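Local coordinates for protein putative NAD(P)H nitroreductase MhqN (Bacillus subtilis, PDB 3BEM) that probably acts as an FMN-dependent NAD(P)H nitroreductase, working as a homodimer that may contribute to the breakdown of aromatic compounds, at residues R24-F29 with D164-M168; Q57-Y61 with N146-A151; A102-E107 with Y120-V124. The protein carries 3 engineered substitutions. One frame throughout, in Å; residues are numbered along the deposited sequence.

Interaction 1: R24-F29 with D164-M168; sequences RSASNF and DTCPM. With FMN (flavin mononucleotide), chain G.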
loop_
_atom_site.group_PDB
_atom_site.type_symbol
_atom_site.label_atom_id
_atom_site.label_comp_id
_atom_site.label_asym_id
_atom_site.label_seq_id
_atom_site.Cartn_x
_atom_site.Cartn_y
_atom_site.Cartn_z
ATOM N N ARG B 24 1.653 -4.377 -15.099
ATOM C CA ARG B 24 0.702 -3.453 -15.725
ATOM C C ARG B 24 -0.663 -3.756 -15.162
ATOM O O ARG B 24 -1.001 -4.928 -14.983
ATOM C CB ARG B 24 0.676 -3.631 -17.248
ATOM C CG ARG B 24 1.958 -3.159 -17.914
ATOM C CD ARG B 24 2.151 -1.642 -17.819
ATOM N NE ARG B 24 0.919 -0.935 -18.168
ATOM C CZ ARG B 24 0.512 -0.722 -19.412
ATOM N NH1 ARG B 24 1.274 -1.089 -20.442
ATOM N NH2 ARG B 24 -0.636 -0.103 -19.621
ATOM N N SER B 25 -1.453 -2.733 -14.886
ATOM C CA SER B 25 -2.815 -2.923 -14.400
ATOM C C SER B 25 -3.603 -3.451 -15.593
ATOM O O SER B 25 -3.632 -2.806 -16.667
ATOM C CB SER B 25 -3.407 -1.633 -13.864
ATOM O OG SER B 25 -2.708 -1.209 -12.703
ATOM N N ALA B 26 -4.203 -4.625 -15.461
ATOM C CA ALA B 26 -4.918 -5.241 -16.602
ATOM C C ALA B 26 -6.171 -4.503 -17.025
ATOM O O ALA B 26 -6.978 -4.090 -16.192
ATOM C CB ALA B 26 -5.286 -6.681 -16.279
ATOM N N SER B 27 -6.343 -4.341 -18.313
ATOM C CA SER B 27 -7.609 -3.784 -18.804
ATOM C C SER B 27 -8.593 -4.864 -19.235
ATOM O O SER B 27 -9.793 -4.608 -19.243
ATOM C CB SER B 27 -7.388 -2.777 -19.942
ATOM O OG SER B 27 -6.705 -3.378 -21.008
ATOM N N ASN B 28 -8.074 -6.039 -19.580
ATOM C CA ASN B 28 -8.867 -7.180 -20.011
ATOM C C ASN B 28 -8.299 -8.401 -19.337
ATOM O O ASN B 28 -7.164 -8.360 -18.858
ATOM C CB ASN B 28 -8.788 -7.368 -21.545
ATOM C CG ASN B 28 -7.354 -7.727 -22.063
ATOM O OD1 ASN B 28 -6.974 -8.928 -22.214
ATOM N ND2 ASN B 28 -6.587 -6.685 -22.400
ATOM N N PHE B 29 -9.074 -9.481 -19.299
ATOM C CA PHE B 29 -8.532 -10.796 -18.992
ATOM C C PHE B 29 -9.030 -11.801 -20.030
ATOM O O PHE B 29 -10.105 -11.612 -20.612
ATOM C CB PHE B 29 -8.957 -11.253 -17.594
ATOM C CG PHE B 29 -8.439 -10.398 -16.510
ATOM C CD1 PHE B 29 -7.101 -10.502 -16.148
ATOM C CD2 PHE B 29 -9.261 -9.534 -15.814
ATOM C CE1 PHE B 29 -6.583 -9.740 -15.107
ATOM C CE2 PHE B 29 -8.782 -8.727 -14.844
ATOM C CZ PHE B 29 -7.426 -8.852 -14.433
ATOM N N ASP B 164 -1.427 -11.450 -13.992
ATOM C CA ASP B 164 -1.784 -10.031 -14.097
ATOM C C ASP B 164 -2.875 -9.669 -13.096
ATOM O O ASP B 164 -3.708 -10.485 -12.752
ATOM C CB ASP B 164 -2.249 -9.723 -15.510
ATOM C CG ASP B 164 -1.170 -10.042 -16.511
ATOM O OD1 ASP B 164 -0.026 -9.493 -16.359
ATOM O OD2 ASP B 164 -1.408 -10.876 -17.386
ATOM N N THR B 165 -2.871 -8.423 -12.641
ATOM C CA THR B 165 -3.916 -7.930 -11.711
ATOM C C THR B 165 -4.358 -6.545 -12.145
ATOM O O THR B 165 -3.706 -5.919 -12.992
ATOM C CB THR B 165 -3.489 -7.875 -10.222
ATOM O OG1 THR B 165 -2.368 -6.975 -10.075
ATOM C CG2 THR B 165 -3.163 -9.251 -9.654
ATOM N N CYS B 166 -5.541 -6.146 -11.679
ATOM C CA CYS B 166 -6.021 -4.761 -11.805
ATOM C C CYS B 166 -6.605 -4.385 -10.461
ATOM O O CYS B 166 -7.579 -4.988 -10.047
ATOM C CB CYS B 166 -7.031 -4.625 -12.912
ATOM S SG CYS B 166 -7.352 -2.851 -13.183
ATOM N N PRO B 167 -6.031 -3.405 -9.764
ATOM C CA PRO B 167 -6.634 -2.842 -8.563
ATOM C C PRO B 167 -7.793 -1.987 -8.992
ATOM O O PRO B 167 -7.748 -1.377 -10.073
ATOM C CB PRO B 167 -5.532 -2.013 -7.968
ATOM C CG PRO B 167 -4.729 -1.591 -9.136
ATOM C CD PRO B 167 -4.819 -2.662 -10.177
HETATM N N MSE B 168 -8.838 -1.948 -8.192
HETATM C CA MSE B 168 -10.108 -1.316 -8.542
HETATM C C MSE B 168 -10.745 -0.624 -7.324
HETATM O O MSE B 168 -10.797 -1.176 -6.231
HETATM C CB MSE B 168 -11.088 -2.359 -9.136
HETATM C CG MSE B 168 -10.487 -3.129 -10.298
HETATM SE SE MSE B 168 -11.568 -4.690 -10.693
HETATM C CE MSE B 168 -13.153 -3.769 -11.424
HETATM N N1 FMN G . -8.646 0.308 -13.141
HETATM C C2 FMN G . -9.892 -0.004 -13.625
HETATM O O2 FMN G . -9.956 -0.413 -14.790
HETATM N N3 FMN G . -11.010 0.119 -12.841
HETATM C C4 FMN G . -10.950 0.618 -11.549
HETATM O O4 FMN G . -11.989 0.579 -10.858
HETATM C C4A FMN G . -9.685 0.931 -11.055
HETATM N N5 FMN G . -9.556 1.453 -9.766
HETATM C C5A FMN G . -8.279 1.647 -9.274
HETATM C C6 FMN G . -8.152 2.048 -7.932
HETATM C C7 FMN G . -6.875 2.233 -7.391
HETATM C C7M FMN G . -6.773 2.358 -5.874
HETATM C C8 FMN G . -5.733 2.050 -8.160
HETATM C C8M FMN G . -4.385 1.855 -7.473
HETATM C C9 FMN G . -5.851 1.706 -9.506
HETATM C C9A FMN G . -7.114 1.470 -10.051
HETATM N N10 FMN G . -7.257 1.071 -11.396
HETATM C C10 FMN G . -8.534 0.768 -11.848
HETATM C "C1'" FMN G . -6.055 1.020 -12.274
HETATM C "C2'" FMN G . -5.441 2.373 -12.647
HETATM O "O2'" FMN G . -6.208 2.938 -13.699
HETATM C "C3'" FMN G . -4.010 2.120 -13.096
HETATM O "O3'" FMN G . -3.281 1.605 -11.948
HETATM C "C4'" FMN G . -3.323 3.330 -13.734
HETATM O "O4'" FMN G . -4.027 3.712 -14.930
HETATM C "C5'" FMN G . -1.847 2.978 -14.068
HETATM O "O5'" FMN G . -1.730 1.838 -14.951
HETATM P P FMN G . -0.456 0.884 -14.737
HETATM O O1P FMN G . 0.763 1.722 -14.950
HETATM O O2P FMN G . -0.683 0.458 -13.331
HETATM O O3P FMN G . -0.581 -0.222 -15.753
HETATM O O HOH W 1 -0.546 -6.816 -13.263
HETATM O O HOH W 2 1.531 -7.219 -15.768
#
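Cys166 meets Ala26 at the middle of this contact, their CB atoms 4.3 Å apart. The thiol leaves anti to the backbone N of Cys166 (chi1 -170°), which carries it past the carbonyl of Ala26 to the flavin, where SG lies 3.4 Å from N1. Ala26 O itself takes a hydrogen bond from Lys82 NZ. One backbone bond fastens the loop to the strand: Ala26 N gives its hydrogen to Thr165 O at 2.8 Å, nearly straight at 167° although tilted from the carbonyl plane. Further along, Phe29 sets a ring edge against the backbone N of Cys166 and also packs on Thr193 and Ser85. Asp164 faces the loop too; a water bridges its OD1 and Arg24 N, 2.9 Å from the latter. OD1 also makes a salt bridge to Arg202, and OD2 bonds to Glu197 N.

From this braced loop the phosphate is gripped. Arg24, its chain bent at chi2 and chi3, brings the edge of the guanidinium to the phosphate, and NE bonds to O3P at 2.9 Å and 168°. Ser25 N reaches the same O3P at 2.8 Å, and Ser25 OG gives its proton to O2P at 2.7 Å. A leucine in place of Arg24 would probably leave O3P with one donor fewer and its charge less well balanced. This is the FMN phosphate site of the nitroreductase fold, the loop after helix 12-22 laid beside strand 164-168.

Interaction 2: Q57-Y61 with N146-A151; sequences QHTKY and NASLSA. With FMN (flavin mononucleotide), chain E.
The imidazole of His58 and the side-chain amide of Asn146 lie one on the other, their planes 1° apart. ND2 of Asn146 sits over one face of the ring, shifted toward the rim, 3.3 Å from His58 CE1, and Asn146 CB makes a CH-pi contact 3.8 Å from the ring centroid. Outer partners fix both groups: Tyr131 OH holds His58 NE2, while Glu142 O and Ala53 N take up ND2 and OD1 of Asn146. His58 ND1 is buried with no partner.

The second ring meets the helix by its edge. Tyr61 OH shares a hydrogen bond of 2.7 Å with Ser150 OG, in which either could be the donor; Ser150 points its hydroxyl there with OG anti to the backbone N (chi1 -175°). Phe44 meets the same tyrosine ring at a slant.

Here strand 59-64, outermost in this chain's part of the nitroreductase sheet, lies against the long helix 136-161, the short axes passing 8.4 Å apart at 54°. At Tyr61 the sheet runs on into a parallel strand of the second subunit.

Between the two rings Thr59 packs on the helix. Its OG1 comes within 3.2 Å of Ala147 CA, and its CG2 lies 3.6 Å from Ser150 OG. Leu149, on another side of the helix, puts CD1 3.4 Å from C8M of an FMN whose phosphate site belongs to the second subunit.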
loop_
_atom_site.group_PDB
_atom_site.type_symbol
_atom_site.label_atom_id
_atom_site.label_comp_id
_atom_site.label_asym_id
_atom_site.label_seq_id
_atom_site.Cartn_x
_atom_site.Cartn_y
_atom_site.Cartn_z
ATOM N N GLN B 57 -2.142 -6.762 11.768
ATOM C CA GLN B 57 -2.560 -7.616 10.646
ATOM C C GLN B 57 -4.079 -7.369 10.310
ATOM O O GLN B 57 -4.930 -8.274 10.320
ATOM C CB GLN B 57 -2.224 -9.044 10.972
ATOM C CG GLN B 57 -0.747 -9.266 11.146
ATOM C CD GLN B 57 -0.437 -10.581 11.846
ATOM O OE1 GLN B 57 -0.591 -11.620 11.240
ATOM N NE2 GLN B 57 -0.048 -10.532 13.148
ATOM N N HIS B 58 -4.351 -6.114 9.973
ATOM C CA HIS B 58 -5.667 -5.549 9.743
ATOM C C HIS B 58 -6.428 -6.169 8.571
ATOM O O HIS B 58 -7.649 -6.067 8.517
ATOM C CB HIS B 58 -5.584 -4.042 9.477
ATOM C CG HIS B 58 -4.799 -3.281 10.491
ATOM N ND1 HIS B 58 -3.438 -3.458 10.656
ATOM C CD2 HIS B 58 -5.161 -2.310 11.359
ATOM C CE1 HIS B 58 -3.001 -2.626 11.583
ATOM N NE2 HIS B 58 -4.032 -1.922 12.043
ATOM N N THR B 59 -5.701 -6.745 7.629
ATOM C CA THR B 59 -6.203 -7.075 6.304
ATOM C C THR B 59 -6.803 -8.460 6.253
ATOM O O THR B 59 -6.227 -9.445 6.780
ATOM C CB THR B 59 -5.095 -6.928 5.210
ATOM O OG1 THR B 59 -4.364 -5.728 5.393
ATOM C CG2 THR B 59 -5.676 -6.914 3.767
ATOM N N LYS B 60 -7.966 -8.537 5.620
ATOM C CA LYS B 60 -8.574 -9.791 5.224
ATOM C C LYS B 60 -8.841 -9.771 3.731
ATOM O O LYS B 60 -9.034 -8.690 3.130
ATOM C CB LYS B 60 -9.833 -10.103 6.038
ATOM C CG LYS B 60 -9.543 -10.434 7.511
ATOM C CD LYS B 60 -10.650 -11.303 8.192
ATOM C CE LYS B 60 -10.073 -12.134 9.365
ATOM N NZ LYS B 60 -10.875 -13.349 9.671
ATOM N N TYR B 61 -8.813 -10.941 3.118
ATOM C CA TYR B 61 -9.186 -11.090 1.711
ATOM C C TYR B 61 -10.366 -12.041 1.535
ATOM O O TYR B 61 -10.368 -13.152 2.114
ATOM C CB TYR B 61 -8.017 -11.590 0.868
ATOM C CG TYR B 61 -6.825 -10.655 0.786
ATOM C CD1 TYR B 61 -5.894 -10.600 1.805
ATOM C CD2 TYR B 61 -6.607 -9.892 -0.347
ATOM C CE1 TYR B 61 -4.820 -9.740 1.752
ATOM C CE2 TYR B 61 -5.543 -9.051 -0.438
ATOM C CZ TYR B 61 -4.638 -8.972 0.615
ATOM O OH TYR B 61 -3.605 -8.110 0.474
ATOM N N ASN B 146 -3.399 0.080 6.192
ATOM C CA ASN B 146 -2.753 -1.205 6.345
ATOM C C ASN B 146 -3.204 -2.180 5.237
ATOM O O ASN B 146 -2.382 -2.952 4.687
ATOM C CB ASN B 146 -2.956 -1.756 7.721
ATOM C CG ASN B 146 -2.158 -1.011 8.752
ATOM O OD1 ASN B 146 -0.947 -1.191 8.849
ATOM N ND2 ASN B 146 -2.830 -0.087 9.475
ATOM N N ALA B 147 -4.507 -2.169 4.867
ATOM C CA ALA B 147 -4.989 -3.047 3.798
ATOM C C ALA B 147 -4.343 -2.659 2.457
ATOM O O ALA B 147 -4.112 -3.487 1.589
ATOM C CB ALA B 147 -6.519 -3.058 3.649
ATOM N N SER B 148 -4.046 -1.380 2.259
ATOM C CA SER B 148 -3.464 -0.939 0.989
ATOM C C SER B 148 -1.990 -1.331 0.857
ATOM O O SER B 148 -1.543 -1.704 -0.218
ATOM C CB SER B 148 -3.696 0.596 0.799
ATOM O OG SER B 148 -5.080 0.917 0.684
ATOM N N LEU B 149 -1.228 -1.236 1.949
ATOM C CA LEU B 149 0.122 -1.802 2.000
ATOM C C LEU B 149 0.048 -3.299 1.587
ATOM O O LEU B 149 0.861 -3.774 0.803
ATOM C CB LEU B 149 0.686 -1.702 3.394
ATOM C CG LEU B 149 1.077 -0.299 3.888
ATOM C CD1 LEU B 149 1.353 -0.405 5.396
ATOM C CD2 LEU B 149 2.310 0.293 3.181
ATOM N N SER B 150 -0.884 -4.031 2.193
ATOM C CA SER B 150 -1.049 -5.459 1.945
ATOM C C SER B 150 -1.375 -5.693 0.469
ATOM O O SER B 150 -0.806 -6.580 -0.177
ATOM C CB SER B 150 -2.186 -5.987 2.840
ATOM O OG SER B 150 -2.293 -7.379 2.723
ATOM N N ALA B 151 -2.277 -4.874 -0.070
ATOM C CA ALA B 151 -2.713 -5.031 -1.456
ATOM C C ALA B 151 -1.554 -4.861 -2.425
ATOM O O ALA B 151 -1.480 -5.535 -3.447
ATOM C CB ALA B 151 -3.826 -4.035 -1.740
HETATM N N1 FMN E . 7.170 0.859 13.978
HETATM C C2 FMN E . 7.658 1.736 14.926
HETATM O O2 FMN E . 8.695 1.448 15.539
HETATM N N3 FMN E . 6.989 2.919 15.202
HETATM C C4 FMN E . 5.811 3.257 14.548
HETATM O O4 FMN E . 5.377 4.417 14.710
HETATM C C4A FMN E . 5.309 2.340 13.581
HETATM N N5 FMN E . 4.127 2.605 12.892
HETATM C C5A FMN E . 3.712 1.739 11.883
HETATM C C6 FMN E . 2.570 2.040 11.122
HETATM C C7 FMN E . 2.077 1.174 10.115
HETATM C C7M FMN E . 1.292 1.775 8.965
HETATM C C8 FMN E . 2.785 0.005 9.860
HETATM C C8M FMN E . 2.725 -0.575 8.483
HETATM C C9 FMN E . 3.930 -0.304 10.612
HETATM C C9A FMN E . 4.420 0.536 11.628
HETATM N N10 FMN E . 5.566 0.233 12.355
HETATM C C10 FMN E . 6.018 1.150 13.296
HETATM C "C1'" FMN E . 6.233 -1.132 12.224
HETATM C "C2'" FMN E . 5.338 -2.322 12.675
HETATM O "O2'" FMN E . 5.343 -2.468 14.092
HETATM C "C3'" FMN E . 5.857 -3.611 12.001
HETATM O "O3'" FMN E . 5.611 -3.477 10.587
HETATM C "C4'" FMN E . 5.306 -4.928 12.595
HETATM O "O4'" FMN E . 5.610 -5.073 13.977
HETATM C "C5'" FMN E . 5.894 -6.205 11.956
HETATM O "O5'" FMN E . 7.326 -6.225 11.843
HETATM P P FMN E . 7.926 -6.695 10.425
HETATM O O1P FMN E . 9.375 -6.634 10.429
HETATM O O2P FMN E . 7.618 -8.092 10.225
HETATM O O3P FMN E . 7.340 -5.725 9.491
#

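Interaction 3: A102-E107 with Y120-V124; sequences AADIYE and YDHMV
Tyr120 and Tyr106 meet the neighbouring helix in different ways, one by its edge and hydroxyl, the other by the face of its ring. Tyr120 swings out anti to its own backbone N (chi1 160°) and reaches across to helix 102-111, where OH donates to Ala103 O over a short 2.5 Å. The approach is well off the carbonyl direction, with a C=O...donor angle of 114°, and the acceptor lies in the plane of the ring at its edge. On its way the ring passes beside the backbone of Tyr106 and Glu107, with Tyr120 CE1 3.5 Å from Glu107 CA.

Tyr106 is sandwiched. Ala102 O of its own helix lies over one face of the ring, toward the rim, and the selenium of Met123, a selenomethionine in this model, lies over the opposite face in a Met-aromatic contact, 4.0 Å from the centroid. The Met123 chain is bent at chi3, and its CG touches Tyr106 CD2 at 3.6 Å.

The two segments belong to a helical hairpin: helix 102-111 turns through a short loop into helix 117-134, the short axes 9.5 Å apart and running in roughly opposite senses, 135° between their directions.

Val124 wedges into the angle between the tyrosines. Its CG2 lies over a face of the Tyr120 ring and 3.7 Å from Ala103 CA, while CG1 packs on Ala103 CB at 4.0 Å. Tyr106 OH bonds to Thr127 OG1 farther along helix 117-134 and to Phe54 O outside the hairpin; Phe54 lines an FMN pocket, and the Tyr106 side chain comes within about 7 Å of a bound FMN at the nearest atoms.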
loop_
_atom_site.group_PDB
_atom_site.type_symbol
_atom_site.label_atom_id
_atom_site.label_comp_id
_atom_site.label_asym_id
_atom_site.label_seq_id
_atom_site.Cartn_x
_atom_site.Cartn_y
_atom_site.Cartn_z
ATOM N N ALA B 102 -5.172 -7.262 19.698
ATOM C CA ALA B 102 -3.831 -7.095 20.285
ATOM C C ALA B 102 -3.540 -8.165 21.364
ATOM O O ALA B 102 -2.502 -8.805 21.344
ATOM C CB ALA B 102 -3.659 -5.678 20.869
ATOM N N ALA B 103 -4.466 -8.363 22.282
ATOM C CA ALA B 103 -4.259 -9.329 23.377
ATOM C C ALA B 103 -3.948 -10.713 22.819
ATOM O O ALA B 103 -3.049 -11.378 23.313
ATOM C CB ALA B 103 -5.457 -9.372 24.271
ATOM N N ASP B 104 -4.688 -11.167 21.804
ATOM C CA ASP B 104 -4.405 -12.461 21.197
ATOM C C ASP B 104 -3.125 -12.487 20.402
ATOM O O ASP B 104 -2.357 -13.442 20.493
ATOM C CB ASP B 104 -5.556 -12.894 20.283
ATOM C CG ASP B 104 -6.840 -13.220 21.055
ATOM O OD1 ASP B 104 -6.779 -13.886 22.127
ATOM O OD2 ASP B 104 -7.921 -12.794 20.577
ATOM N N ILE B 105 -2.881 -11.448 19.598
ATOM C CA ILE B 105 -1.677 -11.423 18.766
ATOM C C ILE B 105 -0.382 -11.439 19.590
ATOM O O ILE B 105 0.574 -12.148 19.222
ATOM C CB ILE B 105 -1.724 -10.240 17.790
ATOM C CG1 ILE B 105 -2.876 -10.469 16.804
ATOM C CG2 ILE B 105 -0.327 -10.055 17.092
ATOM C CD1 ILE B 105 -3.112 -9.327 15.805
ATOM N N TYR B 106 -0.373 -10.743 20.722
ATOM C CA TYR B 106 0.827 -10.550 21.522
ATOM C C TYR B 106 1.023 -11.673 22.567
ATOM O O TYR B 106 2.048 -11.751 23.205
ATOM C CB TYR B 106 0.831 -9.213 22.252
ATOM C CG TYR B 106 0.696 -7.996 21.372
ATOM C CD1 TYR B 106 1.008 -8.056 20.005
ATOM C CD2 TYR B 106 0.306 -6.785 21.895
ATOM C CE1 TYR B 106 0.850 -6.934 19.183
ATOM C CE2 TYR B 106 0.151 -5.701 21.115
ATOM C CZ TYR B 106 0.433 -5.767 19.749
ATOM O OH TYR B 106 0.281 -4.616 18.979
ATOM N N GLU B 107 0.053 -12.550 22.690
ATOM C CA GLU B 107 0.051 -13.540 23.778
ATOM C C GLU B 107 1.237 -14.497 23.718
ATOM O O GLU B 107 1.788 -14.866 24.747
ATOM C CB GLU B 107 -1.253 -14.304 23.767
ATOM C CG GLU B 107 -1.541 -14.922 25.105
ATOM C CD GLU B 107 -2.997 -15.306 25.308
ATOM O OE1 GLU B 107 -3.788 -15.237 24.347
ATOM O OE2 GLU B 107 -3.339 -15.684 26.458
ATOM N N TYR B 120 3.354 -7.573 29.052
ATOM C CA TYR B 120 2.358 -7.967 28.056
ATOM C C TYR B 120 1.099 -7.140 28.249
ATOM O O TYR B 120 0.566 -6.592 27.308
ATOM C CB TYR B 120 2.079 -9.476 28.145
ATOM C CG TYR B 120 0.779 -9.919 27.519
ATOM C CD1 TYR B 120 0.683 -10.175 26.161
ATOM C CD2 TYR B 120 -0.367 -10.071 28.296
ATOM C CE1 TYR B 120 -0.523 -10.580 25.613
ATOM C CE2 TYR B 120 -1.562 -10.488 27.745
ATOM C CZ TYR B 120 -1.633 -10.721 26.390
ATOM O OH TYR B 120 -2.840 -11.128 25.836
ATOM N N ASP B 121 0.600 -7.019 29.471
ATOM C CA ASP B 121 -0.584 -6.184 29.688
ATOM C C ASP B 121 -0.365 -4.746 29.254
ATOM O O ASP B 121 -1.276 -4.122 28.687
ATOM C CB ASP B 121 -1.015 -6.204 31.162
ATOM C CG ASP B 121 -1.618 -7.533 31.571
ATOM O OD1 ASP B 121 -1.969 -8.346 30.697
ATOM O OD2 ASP B 121 -1.747 -7.775 32.791
ATOM N N HIS B 122 0.842 -4.227 29.509
ATOM C CA HIS B 122 1.200 -2.864 29.151
ATOM C C HIS B 122 1.212 -2.705 27.618
ATOM O O HIS B 122 0.720 -1.703 27.071
ATOM C CB HIS B 122 2.585 -2.514 29.707
ATOM C CG HIS B 122 3.043 -1.142 29.333
ATOM N ND1 HIS B 122 2.536 -0.006 29.931
ATOM C CD2 HIS B 122 3.933 -0.717 28.403
ATOM C CE1 HIS B 122 3.102 1.057 29.394
ATOM N NE2 HIS B 122 3.939 0.657 28.450
HETATM N N MSE B 123 1.798 -3.692 26.950
HETATM C CA MSE B 123 1.905 -3.633 25.482
HETATM C C MSE B 123 0.523 -3.646 24.822
HETATM O O MSE B 123 0.270 -2.883 23.877
HETATM C CB MSE B 123 2.735 -4.763 24.960
HETATM C CG MSE B 123 2.848 -4.776 23.465
HETATM SE SE MSE B 123 3.812 -6.335 22.815
HETATM C CE MSE B 123 5.592 -5.833 23.522
ATOM N N VAL B 124 -0.341 -4.542 25.276
ATOM C CA VAL B 124 -1.733 -4.596 24.800
ATOM C C VAL B 124 -2.412 -3.244 25.070
ATOM O O VAL B 124 -3.006 -2.611 24.173
ATOM C CB VAL B 124 -2.499 -5.751 25.473
ATOM C CG1 VAL B 124 -3.963 -5.707 25.115
ATOM C CG2 VAL B 124 -1.878 -7.133 25.190
#

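Interactions 1 and 2 are buried and meet the same sheet at the two outermost strands of this chain, 164-168 and 59-64, and both touch the second subunit. Interaction 3 lies farther out and is only partly buried, joining two helices on the side of the chain's centre away from interaction 1, the contact centres about 39 Å apart. The chemistry follows: phosphate bonds, waters and a thiol at a cofactor; a stacked ring and amide with a hydroxyl pair in the core; aromatic, selenium and aliphatic packing on the hairpin, with one tyrosine-to-carbonyl hydrogen bond. Interactions 2 and 3 touch where Gln57 NE2 lies 4.0 Å from Ile105 CG2. Along the chain, 3 nests inside 2 and 2 inside 1.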